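Local coordinates for protein polyprenyl synthetase (PDB 6KD7) that probably condenses isoprenoid diphosphates to make geranylgeranyl pyrophosphate, as a magnesium-dependent prenyltransferase of the FPP/GGPP synthase family, at residues K16-A21 and D60-A65; I66-F71 and G174-M179; R116-Y121 and Y127-V132. All coordinates share one frame; numbering follows the deposited sequence.

Interaction 1: residues K16-A21 and D60-A65; sequences KSKVTA and DAMNAA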
loop_
_atom_site.group_PDB
_atom_site.type_symbol
_atom_site.label_atom_id
_atom_site.label_comp_id
_atom_site.label_asym_id
_atom_site.label_seq_id
_atom_site.Cartn_x
_atom_site.Cartn_y
_atom_site.Cartn_z
ATOM N N LYS A 16 -22.929 9.160 -34.893
ATOM C CA LYS A 16 -22.082 8.082 -35.449
ATOM C C LYS A 16 -21.371 8.610 -36.694
ATOM O O LYS A 16 -20.192 8.313 -36.865
ATOM C CB LYS A 16 -22.954 6.870 -35.780
ATOM C CG LYS A 16 -22.321 5.863 -36.726
ATOM C CD LYS A 16 -22.789 4.440 -36.520
ATOM C CE LYS A 16 -22.110 3.734 -35.362
ATOM N NZ LYS A 16 -20.642 3.639 -35.541
ATOM N N SER A 17 -22.085 9.359 -37.520
ATOM C CA SER A 17 -21.530 9.939 -38.766
ATOM C C SER A 17 -20.471 11.032 -38.531
ATOM O O SER A 17 -19.544 11.099 -39.329
ATOM C CB SER A 17 -22.639 10.383 -39.682
ATOM O OG SER A 17 -22.230 11.443 -40.516
ATOM N N LYS A 18 -20.627 11.888 -37.519
ATOM C CA LYS A 18 -19.695 13.040 -37.348
ATOM C C LYS A 18 -18.564 12.817 -36.339
ATOM O O LYS A 18 -17.726 13.712 -36.224
ATOM C CB LYS A 18 -20.472 14.316 -37.026
ATOM C CG LYS A 18 -20.872 15.128 -38.245
ATOM C CD LYS A 18 -22.220 15.778 -38.094
ATOM C CE LYS A 18 -22.842 16.197 -39.409
ATOM N NZ LYS A 18 -24.202 16.741 -39.201
ATOM N N VAL A 19 -18.572 11.722 -35.582
ATOM C CA VAL A 19 -17.430 11.455 -34.660
ATOM C C VAL A 19 -16.776 10.188 -35.194
ATOM O O VAL A 19 -17.195 9.115 -34.798
ATOM C CB VAL A 19 -17.880 11.281 -33.201
ATOM C CG1 VAL A 19 -16.718 10.922 -32.294
ATOM C CG2 VAL A 19 -18.600 12.511 -32.692
ATOM N N THR A 20 -15.779 10.353 -36.055
ATOM C CA THR A 20 -15.187 9.208 -36.785
ATOM C C THR A 20 -13.702 8.979 -36.493
ATOM O O THR A 20 -13.173 8.026 -37.050
ATOM C CB THR A 20 -15.429 9.418 -38.281
ATOM O OG1 THR A 20 -14.850 10.675 -38.625
ATOM C CG2 THR A 20 -16.901 9.446 -38.619
ATOM N N ALA A 21 -13.058 9.790 -35.657
ATOM C CA ALA A 21 -11.618 9.552 -35.423
ATOM C C ALA A 21 -11.444 8.163 -34.807
ATOM O O ALA A 21 -12.181 7.858 -33.887
ATOM C CB ALA A 21 -11.082 10.615 -34.507
ATOM N N ASP A 60 -29.395 21.827 -39.229
ATOM C CA ASP A 60 -28.509 23.014 -39.177
ATOM C C ASP A 60 -27.780 23.004 -37.825
ATOM O O ASP A 60 -26.576 23.260 -37.827
ATOM C CB ASP A 60 -29.218 24.370 -39.303
ATOM C CG ASP A 60 -29.843 24.710 -40.657
ATOM O OD1 ASP A 60 -29.261 24.272 -41.708
ATOM O OD2 ASP A 60 -30.938 25.399 -40.637
ATOM N N ALA A 61 -28.502 22.707 -36.744
ATOM C CA ALA A 61 -28.030 22.765 -35.349
ATOM C C ALA A 61 -27.205 21.527 -34.957
ATOM O O ALA A 61 -26.680 21.503 -33.855
ATOM C CB ALA A 61 -29.198 22.952 -34.437
ATOM N N MET A 62 -27.091 20.542 -35.821
ATOM C CA MET A 62 -26.682 19.184 -35.421
ATOM C C MET A 62 -25.228 19.232 -34.916
ATOM O O MET A 62 -24.990 18.677 -33.851
ATOM C CB MET A 62 -26.763 18.197 -36.576
ATOM C CG MET A 62 -26.625 16.725 -36.159
ATOM S SD MET A 62 -27.830 16.194 -34.915
ATOM C CE MET A 62 -29.377 16.399 -35.812
ATOM N N ASN A 63 -24.296 19.830 -35.667
ATOM C CA ASN A 63 -22.859 19.852 -35.269
ATOM C C ASN A 63 -22.744 20.495 -33.870
ATOM O O ASN A 63 -22.060 19.914 -33.018
ATOM C CB ASN A 63 -21.991 20.505 -36.338
ATOM C CG ASN A 63 -21.735 19.579 -37.508
ATOM O OD1 ASN A 63 -22.168 18.442 -37.528
ATOM N ND2 ASN A 63 -20.983 20.049 -38.476
ATOM N N ALA A 64 -23.459 21.578 -33.602
ATOM C CA ALA A 64 -23.440 22.253 -32.298
ATOM C C ALA A 64 -24.041 21.357 -31.202
ATOM O O ALA A 64 -23.562 21.418 -30.039
ATOM C CB ALA A 64 -24.190 23.540 -32.349
ATOM N N ALA A 65 -25.128 20.660 -31.507
ATOM C CA ALA A 65 -25.774 19.686 -30.598
ATOM C C ALA A 65 -24.750 18.596 -30.227
ATOM O O ALA A 65 -24.602 18.286 -29.056
ATOM C CB ALA A 65 -26.978 19.058 -31.278
#
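At the C-terminal end of helix 4-18, Lys18 lays its side chain across Met62 and Asn63 near the start of helix 58-82, a small helix-to-helix contact in the all-helical prenyl synthase fold. The two segments keep their backbones well apart, with Lys18 CA 7.8 Å from Asn63 CA, and bury 117 Å² between them. The long lysine therefore does the bridging. It leaves its helix toward the 60-65 segment and bends at chi2 (144°), passing both partners at about a right angle. Lys18 NZ ends 3.9 Å from Met62 CG and 3.1 Å from Asn63 OD1. The modelled approach of the lysine methylenes to that same oxygen is too close to be trusted, so the exact placing of the amide remains doubtful. The firm polar partner of the ammonium group is Glu14, one turn earlier on helix 4-18, in a salt bridge. The end of the Asn63 side chain comes nearer to the lysine than its CB alone would suggest. Position 18 is the last in helical conformation, and Val19 starts the loop that leads toward helix 25-35, one of the antiparallel helices from which enzymes of this family are built. Met62 starts toward Lys18, then folds away at chi2 and chi3 and packs against Thr10 and Phe11 of helix 4-18. Within the 60-65 segment the helix is kinked: the amides of Asn63 and Ala64 lack their bonds to the preceding turn, and the hydroxyl of Tyr121 hydrogen-bonds to both Asp60 O and Ala64 N.

Interaction 2: residues I66-F71 and G174-M179; sequences IAVEVF and GCALQM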
loop_
_atom_site.group_PDB
_atom_site.type_symbol
_atom_site.label_atom_id
_atom_site.label_comp_id
_atom_site.label_asym_id
_atom_site.label_seq_id
_atom_site.Cartn_x
_atom_site.Cartn_y
_atom_site.Cartn_z
ATOM N N ILE A 66 -24.054 18.069 -31.208
ATOM C CA ILE A 66 -23.022 17.044 -30.978
ATOM C C ILE A 66 -21.882 17.649 -30.142
ATOM O O ILE A 66 -21.425 16.944 -29.220
ATOM C CB ILE A 66 -22.552 16.479 -32.303
ATOM C CG1 ILE A 66 -23.714 15.743 -32.973
ATOM C CG2 ILE A 66 -21.330 15.578 -32.100
ATOM C CD1 ILE A 66 -23.385 15.231 -34.369
ATOM N N ALA A 67 -21.495 18.916 -30.355
ATOM C CA ALA A 67 -20.454 19.568 -29.523
ATOM C C ALA A 67 -20.893 19.515 -28.054
ATOM O O ALA A 67 -20.070 19.269 -27.153
ATOM C CB ALA A 67 -20.215 21.012 -29.917
ATOM N N VAL A 68 -22.134 19.881 -27.818
ATOM C CA VAL A 68 -22.690 19.922 -26.456
ATOM C C VAL A 68 -22.524 18.537 -25.798
ATOM O O VAL A 68 -22.092 18.485 -24.655
ATOM C CB VAL A 68 -24.137 20.402 -26.496
ATOM C CG1 VAL A 68 -24.910 20.013 -25.259
ATOM C CG2 VAL A 68 -24.166 21.893 -26.671
ATOM N N GLU A 69 -22.887 17.473 -26.489
ATOM C CA GLU A 69 -22.852 16.105 -25.948
ATOM C C GLU A 69 -21.383 15.707 -25.759
ATOM O O GLU A 69 -21.091 15.020 -24.769
ATOM C CB GLU A 69 -23.580 15.133 -26.878
ATOM C CG GLU A 69 -23.555 13.658 -26.437
ATOM C CD GLU A 69 -24.444 13.367 -25.233
ATOM O OE1 GLU A 69 -25.033 14.302 -24.644
ATOM O OE2 GLU A 69 -24.538 12.195 -24.895
ATOM N N VAL A 70 -20.514 16.036 -26.709
ATOM C CA VAL A 70 -19.089 15.658 -26.576
ATOM C C VAL A 70 -18.531 16.388 -25.355
ATOM O O VAL A 70 -17.890 15.736 -24.522
ATOM C CB VAL A 70 -18.314 15.936 -27.849
ATOM C CG1 VAL A 70 -16.826 15.765 -27.644
ATOM C CG2 VAL A 70 -18.803 15.003 -28.948
ATOM N N PHE A 71 -18.902 17.648 -25.184
ATOM C CA PHE A 71 -18.441 18.468 -24.054
ATOM C C PHE A 71 -18.906 17.816 -22.767
ATOM O O PHE A 71 -18.069 17.593 -21.875
ATOM C CB PHE A 71 -18.928 19.919 -24.107
ATOM C CG PHE A 71 -18.588 20.663 -22.856
ATOM C CD1 PHE A 71 -17.288 21.072 -22.613
ATOM C CD2 PHE A 71 -19.527 20.876 -21.890
ATOM C CE1 PHE A 71 -16.951 21.694 -21.417
ATOM C CE2 PHE A 71 -19.195 21.497 -20.694
ATOM C CZ PHE A 71 -17.908 21.901 -20.461
ATOM N N GLY A 174 -28.747 26.112 -20.136
ATOM C CA GLY A 174 -28.852 27.447 -20.736
ATOM C C GLY A 174 -28.078 27.531 -22.033
ATOM O O GLY A 174 -28.632 27.969 -23.056
ATOM N N CYS A 175 -26.835 27.092 -21.998
ATOM C CA CYS A 175 -25.898 27.224 -23.119
ATOM C C CYS A 175 -26.415 26.399 -24.287
ATOM O O CYS A 175 -26.329 26.868 -25.418
ATOM C CB CYS A 175 -24.487 26.819 -22.669
ATOM S SG CYS A 175 -23.316 26.712 -24.030
ATOM N N ALA A 176 -26.792 25.138 -24.055
ATOM C CA ALA A 176 -27.300 24.240 -25.113
ATOM C C ALA A 176 -28.490 24.923 -25.830
ATOM O O ALA A 176 -28.537 24.859 -27.059
ATOM C CB ALA A 176 -27.712 22.903 -24.537
ATOM N N LEU A 177 -29.418 25.521 -25.085
ATOM C CA LEU A 177 -30.602 26.213 -25.663
ATOM C C LEU A 177 -30.129 27.459 -26.439
ATOM O O LEU A 177 -30.464 27.572 -27.645
ATOM C CB LEU A 177 -31.571 26.574 -24.536
ATOM C CG LEU A 177 -32.296 25.376 -23.925
ATOM C CD1 LEU A 177 -32.859 25.740 -22.585
ATOM C CD2 LEU A 177 -33.397 24.865 -24.832
ATOM N N GLN A 178 -29.283 28.284 -25.810
ATOM C CA GLN A 178 -28.733 29.499 -26.428
ATOM C C GLN A 178 -28.050 29.147 -27.740
ATOM O O GLN A 178 -28.249 29.938 -28.696
ATOM C CB GLN A 178 -27.914 30.315 -25.443
ATOM C CG GLN A 178 -27.325 31.523 -26.118
ATOM C CD GLN A 178 -26.694 32.488 -25.162
ATOM O OE1 GLN A 178 -26.232 33.528 -25.618
ATOM N NE2 GLN A 178 -26.637 32.184 -23.876
ATOM N N MET A 179 -27.372 28.004 -27.861
ATOM C CA MET A 179 -26.638 27.681 -29.109
ATOM C C MET A 179 -27.642 27.440 -30.251
ATOM O O MET A 179 -27.265 27.634 -31.454
ATOM C CB MET A 179 -25.712 26.453 -28.964
ATOM C CG MET A 179 -24.499 26.779 -28.049
ATOM S SD MET A 179 -23.506 25.372 -27.498
ATOM C CE MET A 179 -23.054 24.614 -29.032
#
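Val68 puts both of its methyl groups to work against the 174-179 segment, one on Ala176 and the other on Met179. Its CG1 lies 4.1 Å from Ala176 CB. Its CG2 sits 3.6 Å from Met179 SD, and Met179 CE comes within 3.8 Å of the same CG2. This division follows from the valine torsion: CG1 is anti to the backbone nitrogen (chi1 160°) while CG2 points opposite the carbonyl carbon, so the two methyls spread over neighbouring turns of the facing helix. Met179 runs extended as far as SD and bends only at chi3 (56°), and the valine and the methionine lie alongside one another, running in opposite senses. No hydrogen bond crosses the interface, which buries 138 Å²; the side-chain contacts in it are apolar. The small Ala176 is consistent with the close approach of the backbones, Val68 CA being 6.5 Å from Ala176 CA.

A second shell surrounds this pair. On the 174-179 side, Thr47 and Ser50 of helix 42-54 hydrogen-bond through their hydroxyls to the carbonyl oxygens of Ala176 and Leu177, linking helix 42-54 to helix 158-183. Val68 also packs on Thr47 and on Arg43, a residue of the pyrophosphate pocket. Next to Val68 in the chain, Glu69 forms a salt bridge with Arg41. Further along the segment, the ring of Phe71 meets that of Phe133 edge-to-face. Helix 58-82 then continues to His72 and Leu76, which line the pocket, and on to the aspartate-rich DDxxD motif recognised in this family. The arrangement is thus a piece of the helical bundle, characteristic of trans-prenyl synthases, that surrounds the central substrate cavity.

Interaction 3: residues R116-Y121 and Y127-V132; sequences RLFEDY and YQLNKV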
loop_
_atom_site.group_PDB
_atom_site.type_symbol
_atom_site.label_atom_id
_atom_site.label_comp_id
_atom_site.label_asym_id
_atom_site.label_seq_id
_atom_site.Cartn_x
_atom_site.Cartn_y
_atom_site.Cartn_z
ATOM N N ARG A 116 -14.022 21.776 -32.338
ATOM C CA ARG A 116 -13.891 21.586 -33.800
ATOM C C ARG A 116 -15.247 21.415 -34.489
ATOM O O ARG A 116 -15.307 21.648 -35.679
ATOM C CB ARG A 116 -12.939 20.432 -34.086
ATOM C CG ARG A 116 -11.621 20.567 -33.348
ATOM C CD ARG A 116 -10.473 20.276 -34.264
ATOM N NE ARG A 116 -10.496 18.961 -34.864
ATOM C CZ ARG A 116 -9.882 18.689 -35.997
ATOM N NH1 ARG A 116 -9.912 17.471 -36.494
ATOM N NH2 ARG A 116 -9.244 19.644 -36.635
ATOM N N LEU A 117 -16.261 20.964 -33.764
ATOM C CA LEU A 117 -17.587 20.704 -34.354
ATOM C C LEU A 117 -18.284 22.041 -34.685
ATOM O O LEU A 117 -19.316 21.994 -35.358
ATOM C CB LEU A 117 -18.393 19.798 -33.396
ATOM C CG LEU A 117 -18.049 18.302 -33.517
ATOM C CD1 LEU A 117 -18.330 17.560 -32.229
ATOM C CD2 LEU A 117 -18.796 17.626 -34.659
ATOM N N PHE A 118 -17.775 23.186 -34.219
ATOM C CA PHE A 118 -18.315 24.513 -34.575
ATOM C C PHE A 118 -17.816 24.946 -35.971
ATOM O O PHE A 118 -18.357 25.890 -36.498
ATOM C CB PHE A 118 -17.963 25.552 -33.522
ATOM C CG PHE A 118 -18.539 25.255 -32.182
ATOM C CD1 PHE A 118 -19.814 24.757 -32.055
ATOM C CD2 PHE A 118 -17.823 25.488 -31.025
ATOM C CE1 PHE A 118 -20.359 24.476 -30.813
ATOM C CE2 PHE A 118 -18.359 25.171 -29.785
ATOM C CZ PHE A 118 -19.630 24.668 -29.677
ATOM N N GLU A 119 -16.820 24.301 -36.554
ATOM C CA GLU A 119 -16.049 24.898 -37.688
ATOM C C GLU A 119 -16.883 25.040 -38.969
ATOM O O GLU A 119 -16.503 25.922 -39.745
ATOM C CB GLU A 119 -14.760 24.125 -37.985
ATOM C CG GLU A 119 -13.715 24.409 -36.925
ATOM C CD GLU A 119 -12.485 23.527 -36.885
ATOM O OE1 GLU A 119 -12.271 22.809 -37.858
ATOM O OE2 GLU A 119 -11.661 23.708 -35.943
ATOM N N ASP A 120 -17.933 24.238 -39.199
ATOM C CA ASP A 120 -18.800 24.386 -40.404
ATOM C C ASP A 120 -19.736 25.593 -40.290
ATOM O O ASP A 120 -20.280 25.928 -41.294
ATOM C CB ASP A 120 -19.648 23.159 -40.718
ATOM C CG ASP A 120 -18.792 22.016 -41.172
ATOM O OD1 ASP A 120 -17.615 22.264 -41.472
ATOM O OD2 ASP A 120 -19.292 20.905 -41.191
ATOM N N TYR A 121 -19.867 26.224 -39.129
ATOM C CA TYR A 121 -20.760 27.403 -39.026
ATOM C C TYR A 121 -20.130 28.637 -39.683
ATOM O O TYR A 121 -18.911 28.689 -39.844
ATOM C CB TYR A 121 -21.251 27.602 -37.593
ATOM C CG TYR A 121 -22.140 26.475 -37.146
ATOM C CD1 TYR A 121 -23.447 26.387 -37.583
ATOM C CD2 TYR A 121 -21.657 25.453 -36.354
ATOM C CE1 TYR A 121 -24.263 25.336 -37.208
ATOM C CE2 TYR A 121 -22.456 24.391 -35.978
ATOM C CZ TYR A 121 -23.766 24.330 -36.406
ATOM O OH TYR A 121 -24.559 23.294 -36.038
ATOM N N TYR A 127 -18.316 32.545 -34.101
ATOM C CA TYR A 127 -17.857 33.447 -33.035
ATOM C C TYR A 127 -18.810 33.348 -31.848
ATOM O O TYR A 127 -18.403 33.388 -30.677
ATOM C CB TYR A 127 -17.649 34.888 -33.524
ATOM C CG TYR A 127 -17.126 35.806 -32.458
ATOM C CD1 TYR A 127 -15.766 35.943 -32.253
ATOM C CD2 TYR A 127 -17.977 36.477 -31.614
ATOM C CE1 TYR A 127 -15.262 36.764 -31.262
ATOM C CE2 TYR A 127 -17.494 37.288 -30.607
ATOM C CZ TYR A 127 -16.129 37.426 -30.440
ATOM O OH TYR A 127 -15.661 38.199 -29.431
ATOM N N GLN A 128 -20.095 33.350 -32.097
ATOM C CA GLN A 128 -21.062 33.488 -30.982
ATOM C C GLN A 128 -21.089 32.160 -30.189
ATOM O O GLN A 128 -21.270 32.199 -28.962
ATOM C CB GLN A 128 -22.425 33.861 -31.582
ATOM C CG GLN A 128 -22.596 35.344 -31.905
ATOM C CD GLN A 128 -24.022 35.555 -32.370
ATOM O OE1 GLN A 128 -24.374 35.234 -33.501
ATOM N NE2 GLN A 128 -24.883 35.913 -31.440
ATOM N N LEU A 129 -21.047 31.049 -30.918
ATOM C CA LEU A 129 -21.080 29.662 -30.395
ATOM C C LEU A 129 -19.849 29.497 -29.484
ATOM O O LEU A 129 -20.049 29.157 -28.298
ATOM C CB LEU A 129 -21.083 28.678 -31.566
ATOM C CG LEU A 129 -22.409 28.563 -32.332
ATOM C CD1 LEU A 129 -22.270 27.601 -33.491
ATOM C CD2 LEU A 129 -23.586 28.158 -31.419
ATOM N N ASN A 130 -18.652 29.814 -30.002
ATOM C CA ASN A 130 -17.376 29.639 -29.259
ATOM C C ASN A 130 -17.463 30.449 -27.987
ATOM O O ASN A 130 -17.144 29.950 -26.904
ATOM C CB ASN A 130 -16.130 30.029 -30.035
ATOM C CG ASN A 130 -15.670 28.882 -30.868
ATOM O OD1 ASN A 130 -16.133 28.720 -32.006
ATOM N ND2 ASN A 130 -14.746 28.095 -30.332
ATOM N N LYS A 131 -17.933 31.683 -28.096
ATOM C CA LYS A 131 -17.975 32.585 -26.921
ATOM C C LYS A 131 -18.888 32.070 -25.801
ATOM O O LYS A 131 -18.422 32.014 -24.684
ATOM C CB LYS A 131 -18.418 33.975 -27.373
ATOM C CG LYS A 131 -18.158 35.086 -26.374
ATOM C CD LYS A 131 -17.974 36.410 -27.047
ATOM C CE LYS A 131 -17.705 37.534 -26.077
ATOM N NZ LYS A 131 -18.663 37.521 -24.955
ATOM N N VAL A 132 -20.104 31.622 -26.100
ATOM C CA VAL A 132 -21.003 31.203 -24.989
ATOM C C VAL A 132 -20.529 29.813 -24.493
ATOM O O VAL A 132 -20.599 29.562 -23.266
ATOM C CB VAL A 132 -22.497 31.211 -25.371
ATOM C CG1 VAL A 132 -22.792 30.203 -26.464
ATOM C CG2 VAL A 132 -23.353 30.964 -24.135
#
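Leu129 stands between two aromatic rings of the 116-121 segment, Phe118 and Tyr121. Its CB lies over one face of Phe118, 4.3 Å from the ring centroid and 14° off the normal, a CH-pi contact. Its CD1 touches both rings: it is 4.0 Å from Phe118 CD1, and it lies over the face of Tyr121 in a second CH-pi contact, 4.0 Å from the centroid of that ring and 27° off the normal. The branch can turn from one ring to the next since Leu129 has CG anti to the carbonyl carbon; the distance from Leu129 CD1 to Tyr121 CD2 is 3.6 Å. Against Tyr121 the leucine runs at about a right angle, whereas it passes Phe118 on a slant. Asn130 borders Phe118 as well, its amide plane inclined 76° to the ring.

The backbone helps to place the rings. Two successive type I turns, Arg116 to Glu119 and Phe118 to Tyr121, carry the chain out of helix 100-116, and the second is closed by Tyr121 N bonding to Phe118 O at 3.1 Å. Phe118 CA then sits at the edge of the Tyr121 ring, in its plane. An alanine in place of Phe118 would lose the ring that Leu129 CB rests on, and the resulting gap would probably leave Leu129 and Asn130 less firmly held.

Beyond the contact, Phe118 reaches Ala67 of helix 58-82 and, like Leu129, touches Met179 of helix 158-183, while the second subunit is also within reach of helix 123-150: Tyr127 OH hydrogen-bonds to Glu119 O of that neighbouring chain, and Asn130 packs on its counterpart there.

How the interactions relate
The three contacts form one continuous patch of the bundle, with centres 11 to 13 Å apart. Interactions 1 and 2 use successive parts of helix 58-82, and Ala64 O of the first lies 3.4 Å from Met179 CE of the second. Interaction 3 is nested inside the chain loop that interaction 2 closes; its Leu117 CD1 approaches Ile66 CG2 to 3.6 Å, so the loop after helix 100-116 is packed onto the same helix. Interaction 3 also meets interaction 1 through that leucine, Leu117 O lying 3.2 Å from Asn63 CB. In interaction 2 the Val68 side chain is about 10 Å from the bound pyrophosphate.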